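Local coordinates for protein ATP phosphoribosyltransferase regulatory subunit (Bacillus halodurans, PDB 3OD1) that is probably required, with its HisG partner, for the first step of histidine biosynthesis and may allow feedback regulation by histidine, at residues Arg91-Ser96 with Glu302-Phe307. Sequence-based numbering, arbitrary orientation.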
ATOM      1  N   ARG B  91      12.878 -13.071  -7.017  1.00 29.88           N
ATOM      2  CA  ARG B  91      13.237 -12.437  -8.288  1.00 32.56           C
ATOM      3  C   ARG B  91      14.118 -11.216  -8.054  1.00 34.38           C
ATOM      4  O   ARG B  91      15.127 -11.016  -8.727  1.00 35.29           O
ATOM      5  CB  ARG B  91      11.995 -12.030  -9.102  1.00 34.67           C
ATOM      6  CG  ARG B  91      12.349 -11.343 -10.454  1.00 35.54           C
ATOM      7  CD  ARG B  91      11.114 -10.876 -11.248  1.00 38.06           C
ATOM      8  NE  ARG B  91      10.192 -10.078 -10.434  1.00 34.90           N
ATOM      9  CZ  ARG B  91      10.502  -8.930  -9.836  1.00 37.68           C
ATOM     10  NH1 ARG B  91      11.718  -8.413  -9.960  1.00 33.92           N
ATOM     11  NH2 ARG B  91       9.591  -8.299  -9.098  1.00 33.17           N
ATOM     12  N   LEU B  92      13.723 -10.397  -7.089  1.00 32.99           N
ATOM     13  CA  LEU B  92      14.425  -9.156  -6.792  1.00 36.78           C
ATOM     14  C   LEU B  92      15.849  -9.481  -6.379  1.00 41.19           C
ATOM     15  O   LEU B  92      16.808  -8.886  -6.881  1.00 46.92           O
ATOM     16  CB  LEU B  92      13.690  -8.434  -5.663  1.00 43.23           C
ATOM     17  CG  LEU B  92      13.736  -6.917  -5.536  1.00 50.07           C
ATOM     18  CD1 LEU B  92      12.969  -6.502  -4.303  1.00 43.42           C
ATOM     19  CD2 LEU B  92      15.168  -6.454  -5.442  1.00 60.68           C
ATOM     20  N   VAL B  93      15.974 -10.443  -5.470  1.00 34.60           N
ATOM     21  CA  VAL B  93      17.258 -10.875  -4.931  1.00 37.86           C
ATOM     22  C   VAL B  93      18.223 -11.383  -5.999  1.00 41.63           C
ATOM     23  O   VAL B  93      19.416 -11.090  -5.932  1.00 40.16           O
ATOM     24  CB  VAL B  93      17.074 -11.965  -3.849  1.00 41.50           C
ATOM     25  CG1 VAL B  93      18.421 -12.572  -3.447  1.00 35.11           C
ATOM     26  CG2 VAL B  93      16.365 -11.376  -2.636  1.00 44.00           C
ATOM     27  N   ALA B  94      17.715 -12.143  -6.969  1.00 36.14           N
ATOM     28  CA  ALA B  94      18.570 -12.724  -8.002  1.00 38.93           C
ATOM     29  C   ALA B  94      18.881 -11.748  -9.134  1.00 42.76           C
ATOM     30  O   ALA B  94      19.669 -12.066 -10.012  1.00 46.14           O
ATOM     31  CB  ALA B  94      17.951 -13.991  -8.570  1.00 38.49           C
ATOM     32  N   SER B  95      18.273 -10.566  -9.118  1.00 43.38           N
ATOM     33  CA  SER B  95      18.497  -9.601 -10.196  0.72 43.32           C
ATOM     34  C   SER B  95      18.961  -8.241  -9.682  1.00 45.98           C
ATOM     35  O   SER B  95      20.160  -7.978  -9.643  1.00 50.93           O
ATOM     36  CB  SER B  95      17.240  -9.451 -11.047  0.72 40.28           C
ATOM     37  OG  SER B  95      16.144  -9.050 -10.254  0.72 38.11           O
ATOM     38  N   SER B  96      18.007  -7.392  -9.301  1.00 50.15           N
ATOM     39  CA  SER B  96      18.267  -6.048  -8.770  1.00 52.25           C
ATOM     40  C   SER B  96      19.304  -6.041  -7.642  1.00 54.72           C
ATOM     41  O   SER B  96      20.111  -5.118  -7.524  1.00 52.47           O
ATOM     42  CB  SER B  96      16.962  -5.425  -8.237  1.00 46.43           C
ATOM     43  OG  SER B  96      15.967  -5.238  -9.245  1.00 58.54           O
ATOM     44  N   GLU B 302      14.645 -24.386  -2.072  1.00 38.21           N
ATOM     45  CA  GLU B 302      14.832 -24.625  -3.507  1.00 39.73           C
ATOM     46  C   GLU B 302      14.287 -23.500  -4.404  1.00 38.05           C
ATOM     47  O   GLU B 302      14.453 -23.526  -5.623  1.00 41.65           O
ATOM     48  CB  GLU B 302      14.225 -25.973  -3.909  1.00 39.08           C
ATOM     49  CG  GLU B 302      14.876 -27.159  -3.199  1.00 48.45           C
ATOM     50  CD  GLU B 302      16.391 -27.169  -3.376  1.00 57.43           C
ATOM     51  OE1 GLU B 302      16.879 -26.765  -4.458  1.00 57.01           O
ATOM     52  OE2 GLU B 302      17.097 -27.572  -2.428  1.00 64.59           O
ATOM     53  N   LEU B 303      13.654 -22.499  -3.817  1.00 38.45           N
ATOM     54  CA  LEU B 303      13.086 -21.431  -4.645  1.00 38.43           C
ATOM     55  C   LEU B 303      14.150 -20.573  -5.330  1.00 37.96           C
ATOM     56  O   LEU B 303      14.077 -20.344  -6.537  1.00 36.30           O
ATOM     57  CB  LEU B 303      12.142 -20.541  -3.843  1.00 29.26           C
ATOM     58  CG  LEU B 303      11.438 -19.423  -4.622  1.00 37.11           C
ATOM     59  CD1 LEU B 303      10.503 -19.993  -5.692  1.00 32.39           C
ATOM     60  CD2 LEU B 303      10.662 -18.534  -3.668  1.00 32.57           C
ATOM     61  N   LEU B 304      15.133 -20.092  -4.571  1.00 34.69           N
ATOM     62  CA  LEU B 304      16.118 -19.171  -5.144  1.00 36.37           C
ATOM     63  C   LEU B 304      16.870 -19.784  -6.324  1.00 42.73           C
ATOM     64  O   LEU B 304      17.314 -19.060  -7.226  1.00 39.66           O
ATOM     65  CB  LEU B 304      17.093 -18.640  -4.082  1.00 37.24           C
ATOM     66  CG  LEU B 304      16.675 -17.345  -3.363  1.00 37.27           C
ATOM     67  CD1 LEU B 304      16.628 -16.162  -4.328  1.00 32.02           C
ATOM     68  CD2 LEU B 304      15.330 -17.507  -2.669  1.00 33.52           C
ATOM     69  N   SER B 305      17.008 -21.110  -6.317  1.00 45.79           N
ATOM     70  CA  SER B 305      17.648 -21.822  -7.422  1.00 44.81           C
ATOM     71  C   SER B 305      16.887 -21.625  -8.723  1.00 44.34           C
ATOM     72  O   SER B 305      17.490 -21.556  -9.789  1.00 41.33           O
ATOM     73  CB  SER B 305      17.756 -23.318  -7.126  1.00 45.25           C
ATOM     74  OG  SER B 305      18.671 -23.557  -6.076  1.00 56.85           O
ATOM     75  N   LYS B 306      15.561 -21.549  -8.633  1.00 42.26           N
ATOM     76  CA  LYS B 306      14.729 -21.321  -9.812  1.00 45.08           C
ATOM     77  C   LYS B 306      14.940 -19.937 -10.433  1.00 46.06           C
ATOM     78  O   LYS B 306      14.555 -19.710 -11.577  1.00 41.91           O
ATOM     79  CB  LYS B 306      13.254 -21.543  -9.482  1.00 44.16           C
ATOM     80  CG  LYS B 306      12.948 -22.985  -9.153  1.00 44.43           C
ATOM     81  CD  LYS B 306      11.529 -23.177  -8.694  1.00 42.41           C
ATOM     82  CE  LYS B 306      11.317 -24.612  -8.217  1.00 50.19           C
ATOM     83  NZ  LYS B 306       9.887 -24.830  -7.837  1.00 55.46           N
ATOM     84  N   PHE B 307      15.542 -19.020  -9.675  1.00 38.44           N
ATOM     85  CA  PHE B 307      15.914 -17.704 -10.200  1.00 39.17           C
ATOM     86  C   PHE B 307      17.410 -17.606 -10.459  1.00 45.90           C
ATOM     87  O   PHE B 307      17.923 -16.521 -10.734  1.00 40.90           O
ATOM     88  CB  PHE B 307      15.472 -16.588  -9.247  1.00 35.86           C
ATOM     89  CG  PHE B 307      13.998 -16.420  -9.195  1.00 34.78           C
ATOM     90  CD1 PHE B 307      13.358 -15.590 -10.096  1.00 38.64           C
ATOM     91  CD2 PHE B 307      13.240 -17.132  -8.278  1.00 32.48           C
ATOM     92  CE1 PHE B 307      11.981 -15.447 -10.065  1.00 40.13           C
ATOM     93  CE2 PHE B 307      11.871 -17.005  -8.246  1.00 39.40           C
ATOM     94  CZ  PHE B 307      11.239 -16.156  -9.142  1.00 43.39           C
TER
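One face of the Phe307 ring lies against the backbone of Arg91, whose N sits 3.9 Å above the ring plane, over its centre. Arg91 CA stands over the same face, 3.6 Å from Phe307 CD1, and Arg91 CB comes 3.6 Å from Phe307 CE1. Phe307 CG is anti to the carbonyl carbon (chi1 -69°), which lets CB meet Ala94 while the ring lies on Arg91. Only the root of the arginine side chain touches the ring; farther out the chain bends at chi3, and NH2 forms a salt bridge with Glu52 while NH1 forms one with Asp18 of the second subunit. At the root of the ring, Ala94 CB packs 3.7 Å from Phe307 CB and 3.3 Å from Phe307 O. Val93 CG1 meets Leu304 CD1 at 4.1 Å, the side chains crossing at about a right angle and both also touching Ile134 of strand 125-134. With an alanine at Phe307, the face lying on Arg91 would be lost, and Ala90 and Val60 would probably be left without their aromatic neighbour. No hydrogen bond joins the two segments, which meet mainly through apolar contacts in the histidyl-tRNA synthetase-like domain, whose central sheet is largely antiparallel, as in class II synthetases.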